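Local structure of V-type ATP synthase alpha chain (Thermoplasma volcanium, 4O1S) at residues 79-84 with 117-122. The protein belongs to the inteins, here one carried by a V-type ATP synthase alpha chain, and is built as a mostly beta splicing domain of the Hint type. Sequence-based numbering, arbitrary orientation.
With SO4 (sulfate ion), chain F.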
loop_
_atom_site.group_PDB
_atom_site.type_symbol
_atom_site.label_atom_id
_atom_site.label_comp_id
_atom_site.label_asym_id
_atom_site.label_seq_id
_atom_site.Cartn_x
_atom_site.Cartn_y
_atom_site.Cartn_z
ATOM N N VAL A 79 -5.453 -5.427 9.515
ATOM C CA VAL A 79 -4.612 -6.621 9.576
ATOM C C VAL A 79 -3.148 -6.195 9.585
ATOM O O VAL A 79 -2.681 -5.517 8.666
ATOM C CB VAL A 79 -4.848 -7.493 8.356
ATOM C CG1 VAL A 79 -4.078 -8.807 8.495
ATOM C CG2 VAL A 79 -6.362 -7.715 8.155
ATOM N N ARG A 80 -2.425 -6.559 10.639
ATOM C CA ARG A 80 -1.032 -6.136 10.759
ATOM C C ARG A 80 -0.184 -7.344 10.473
ATOM O O ARG A 80 -0.346 -8.399 11.093
ATOM C CB ARG A 80 -0.736 -5.594 12.153
ATOM C CG ARG A 80 -1.898 -4.807 12.750
ATOM C CD ARG A 80 -1.378 -3.755 13.672
ATOM N NE ARG A 80 -2.410 -2.929 14.306
ATOM C CZ ARG A 80 -2.630 -1.645 14.009
ATOM N NH1 ARG A 80 -1.908 -1.046 13.053
ATOM N NH2 ARG A 80 -3.572 -0.958 14.666
ATOM N N ILE A 81 0.698 -7.192 9.501
ATOM C CA ILE A 81 1.499 -8.299 8.997
ATOM C C ILE A 81 2.978 -8.059 9.233
ATOM O O ILE A 81 3.516 -6.979 8.952
ATOM C CB ILE A 81 1.303 -8.450 7.493
ATOM C CG1 ILE A 81 -0.180 -8.635 7.190
ATOM C CG2 ILE A 81 2.142 -9.605 6.950
ATOM C CD1 ILE A 81 -0.554 -8.260 5.789
ATOM N N GLU A 82 3.643 -9.084 9.728
ATOM C CA GLU A 82 5.065 -8.997 9.959
ATOM C C GLU A 82 5.760 -10.225 9.379
ATOM O O GLU A 82 5.303 -11.369 9.561
ATOM C CB GLU A 82 5.286 -8.935 11.443
ATOM C CG GLU A 82 6.431 -8.134 11.854
ATOM C CD GLU A 82 6.192 -7.674 13.237
ATOM O OE1 GLU A 82 7.045 -7.964 14.103
ATOM O OE2 GLU A 82 5.113 -7.066 13.459
ATOM N N THR A 83 6.863 -9.991 8.680
ATOM C CA THR A 83 7.599 -11.076 8.026
ATOM C C THR A 83 8.850 -11.429 8.803
ATOM O O THR A 83 9.317 -10.663 9.644
ATOM C CB THR A 83 8.038 -10.681 6.623
ATOM O OG1 THR A 83 8.930 -9.561 6.706
ATOM C CG2 THR A 83 6.841 -10.303 5.774
ATOM N N ILE A 84 9.408 -12.587 8.502
ATOM C CA ILE A 84 10.634 -12.995 9.163
ATOM C C ILE A 84 11.712 -11.972 8.889
ATOM O O ILE A 84 12.488 -11.635 9.769
ATOM C CB ILE A 84 11.101 -14.334 8.642
ATOM C CG1 ILE A 84 9.967 -15.342 8.787
ATOM C CG2 ILE A 84 12.346 -14.767 9.371
ATOM C CD1 ILE A 84 10.411 -16.715 9.000
ATOM N N ASP A 117 2.937 -18.071 4.808
ATOM C CA ASP A 117 2.882 -17.501 3.458
ATOM C C ASP A 117 4.067 -16.597 3.077
ATOM O O ASP A 117 4.564 -15.823 3.893
ATOM C CB ASP A 117 1.555 -16.760 3.241
ATOM C CG ASP A 117 0.367 -17.710 3.190
ATOM O OD1 ASP A 117 0.619 -18.941 3.177
ATOM O OD2 ASP A 117 -0.802 -17.238 3.146
ATOM N N MET A 118 4.516 -16.707 1.825
ATOM C CA MET A 118 5.627 -15.888 1.327
ATOM C C MET A 118 5.100 -14.718 0.520
ATOM O O MET A 118 4.530 -14.900 -0.567
ATOM C CB MET A 118 6.594 -16.730 0.489
ATOM C CG MET A 118 7.309 -17.763 1.324
ATOM S SD MET A 118 8.284 -18.933 0.381
ATOM C CE MET A 118 9.851 -18.083 0.354
ATOM N N ILE A 119 5.263 -13.509 1.049
ATOM C CA ILE A 119 4.677 -12.378 0.361
ATOM C C ILE A 119 5.715 -11.596 -0.411
ATOM O O ILE A 119 6.892 -11.609 -0.073
ATOM C CB ILE A 119 3.837 -11.474 1.289
ATOM C CG1 ILE A 119 4.698 -10.796 2.344
ATOM C CG2 ILE A 119 2.742 -12.281 1.960
ATOM C CD1 ILE A 119 3.886 -9.762 3.143
ATOM N N ALA A 120 5.252 -10.944 -1.466
ATOM C CA ALA A 120 6.103 -10.204 -2.377
ATOM C C ALA A 120 6.603 -8.894 -1.759
ATOM O O ALA A 120 5.825 -8.073 -1.260
ATOM C CB ALA A 120 5.348 -9.934 -3.679
ATOM N N ALA A 121 7.916 -8.723 -1.800
ATOM C CA ALA A 121 8.563 -7.522 -1.337
ATOM C C ALA A 121 9.573 -7.140 -2.402
ATOM O O ALA A 121 9.862 -7.930 -3.291
ATOM C CB ALA A 121 9.261 -7.787 -0.040
ATOM N N VAL A 122 10.120 -5.934 -2.312
ATOM C CA VAL A 122 11.148 -5.507 -3.242
ATOM C C VAL A 122 12.474 -5.236 -2.523
ATOM O O VAL A 122 12.513 -4.496 -1.541
ATOM C CB VAL A 122 10.690 -4.260 -3.952
ATOM C CG1 VAL A 122 11.805 -3.683 -4.785
ATOM C CG2 VAL A 122 9.514 -4.599 -4.806
HETATM S S SO4 F . -3.154 2.996 13.817
HETATM O O1 SO4 F . -2.233 2.254 12.940
HETATM O O2 SO4 F . -4.126 3.758 13.024
HETATM O O3 SO4 F . -3.866 2.048 14.681
HETATM O O4 SO4 F . -2.412 3.945 14.655
#
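The CD1 methyl of Ile119 reaches across to two branches on strand 77-83, the CG2 methyls of Ile81 and Thr83. It lies 4.0 Å from Thr83 CG2 and 4.2 Å from Ile81 CG2, with the side chains crossing at a slant. Thr83 CG2 also meets the CG1 methylene of Ile119 (4.1 Å), and so touches two successive carbons of that chain. Ile119 takes a less usual first torsion, with CG1 between the backbone N and carbonyl carbon (chi1 65°), and the extended chi2 carries CD1 on towards the other strand. All three residues are buried; Leu97 and Leu113 also pack on Ile81, and Leu165 on Ile119. The polar branch of Thr83 is bound outside this apolar cluster, its OG1 hydrogen-bonded to Asp132 and to the backbone N of Arg87.

The more open side of strand 77-83 differs in kind. Partly exposed Arg80 binds a sulfate, probably from the crystallisation liquor, through NH2 to O3 (3.0 Å) and a weak bond from NH1 to O1 (3.3 Å), while its NE forms a salt bridge with Glu140; Ser7 also binds the sulfate. Strand 129-141 lies between 77-83 and 118-122 in one antiparallel sheet, and the side chains meet over one face of it. Aliphatic packing alone joins the segments, burying 89 Å² without polar pairing, so the contact depends on shape and burial.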